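Local coordinates for protein GTP pyrophosphokinase (PDB 3IBW) that belongs to an enzyme that makes the alarmone (p)ppGpp from GTP and ATP, of which this ACT domain is probably a regulatory part, at residues T56-L59 with T60-M63. The protein carries 1 engineered substitution. Sequence-based numbering, arbitrary orientation.
Sequences TDKL and TTLM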
# COMPACT_ATOMS: atom_id res chain seq x y z
N THR A 56 21.69 2.98 3.14
CA THR A 56 21.38 1.79 3.93
C THR A 56 20.89 2.10 5.33
O THR A 56 19.98 1.44 5.83
CB THR A 56 22.60 0.84 3.99
OG1 THR A 56 23.09 0.60 2.66
CG2 THR A 56 22.18 -0.50 4.60
N ASP A 57 21.49 3.10 5.98
CA ASP A 57 21.05 3.47 7.33
C ASP A 57 19.56 3.85 7.30
O ASP A 57 18.79 3.44 8.17
CB ASP A 57 21.88 4.64 7.88
CG ASP A 57 23.31 4.24 8.19
OD1 ASP A 57 23.54 3.05 8.49
OD2 ASP A 57 24.21 5.11 8.18
N LYS A 58 19.15 4.62 6.29
CA LYS A 58 17.74 5.02 6.19
C LYS A 58 16.85 3.80 6.00
O LYS A 58 15.80 3.67 6.64
CB LYS A 58 17.55 5.99 5.02
CG LYS A 58 16.12 6.47 4.87
CD LYS A 58 15.66 7.22 6.11
CE LYS A 58 14.16 7.42 6.08
NZ LYS A 58 13.62 7.26 4.70
N LEU A 59 17.27 2.90 5.11
CA LEU A 59 16.51 1.67 4.84
C LEU A 59 16.31 0.88 6.13
O LEU A 59 15.22 0.39 6.41
CB LEU A 59 17.27 0.82 3.81
CG LEU A 59 16.68 -0.55 3.44
CD1 LEU A 59 15.27 -0.40 2.88
CD2 LEU A 59 17.60 -1.23 2.43
N THR A 60 17.38 0.75 6.91
CA THR A 60 17.32 0.02 8.16
C THR A 60 16.28 0.62 9.12
O THR A 60 15.56 -0.12 9.79
CB THR A 60 18.72 -0.01 8.83
OG1 THR A 60 19.62 -0.71 7.96
CG2 THR A 60 18.67 -0.73 10.18
N THR A 61 16.19 1.95 9.16
CA THR A 61 15.23 2.60 10.05
C THR A 61 13.78 2.34 9.61
O THR A 61 12.89 2.25 10.45
CB THR A 61 15.46 4.13 10.13
OG1 THR A 61 15.06 4.76 8.90
CG2 THR A 61 16.92 4.43 10.38
N LEU A 62 13.54 2.23 8.31
CA LEU A 62 12.19 1.95 7.83
C LEU A 62 11.84 0.50 8.17
O LEU A 62 10.71 0.21 8.56
CB LEU A 62 12.10 2.17 6.31
CG LEU A 62 12.54 3.54 5.78
CD1 LEU A 62 12.40 3.58 4.26
CD2 LEU A 62 11.72 4.65 6.43
N MSE A 63 12.80 -0.42 8.02
CA MSE A 63 12.53 -1.82 8.33
C MSE A 63 12.31 -2.00 9.83
O MSE A 63 11.46 -2.79 10.24
CB MSE A 63 13.68 -2.70 7.84
CG MSE A 63 13.80 -2.70 6.33
SE MSE A 63 14.98 -4.09 5.71
CE MSE A 63 16.66 -3.31 6.21
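Thr61 turns its hydroxyl to the site between backbone N and carbonyl carbon (chi1 72°), and there OG1 meets Lys58 O, one turn back, at 2.6 Å. The donor stands 17° from the carbonyl plane. Leu62 N also donates to the same oxygen, at 3.2 Å; Lys58 O is thus gripped by a side chain as well as by the helix. Threonine suits this exposed face because its short hydroxyl can turn back to a carbonyl of the preceding turn, while CG2 makes a close contact with Asp57 O, at 3.1 Å. Lys58 sends CG anti to its backbone N (chi1 -179°), then bends at chi2 and chi4, which brings its end back over Leu62: NZ and CE both come to 3.7 Å from Leu62 CD2. A lysine is long enough for this, CD passing Thr61 OG1 before CE and NZ lie against the leucine branches.

The segment opens helix 56-67, one of two helices packed on one face of the four-stranded antiparallel sheet of the βαββαβ ACT fold. Asn55 OD1 accepts from Lys58 N at its start, and Lys58 NZ gives a weak hydrogen bond to Asp30 O. On the sheet side Leu59 CG meets the methyl CE of selenomethionine Met63 at 3.9 Å; a compact leucine fits this buried position, and the flexible selenoether chain folds back to it. Leu59 rests on Ala6 and Ile8, Met63 on Ile8 and Val75, and Leu62 on Phe29, Thr31 and Ile51. An alanine in place of Leu62 would probably open a gap facing Ile51 and Phe29 and deprive the end of Lys58 of its apolar support. Backbone bonds continue the helix, Thr60 N to Thr56 O at 2.9 Å and Met63 N to Leu59 O at 3.0 Å.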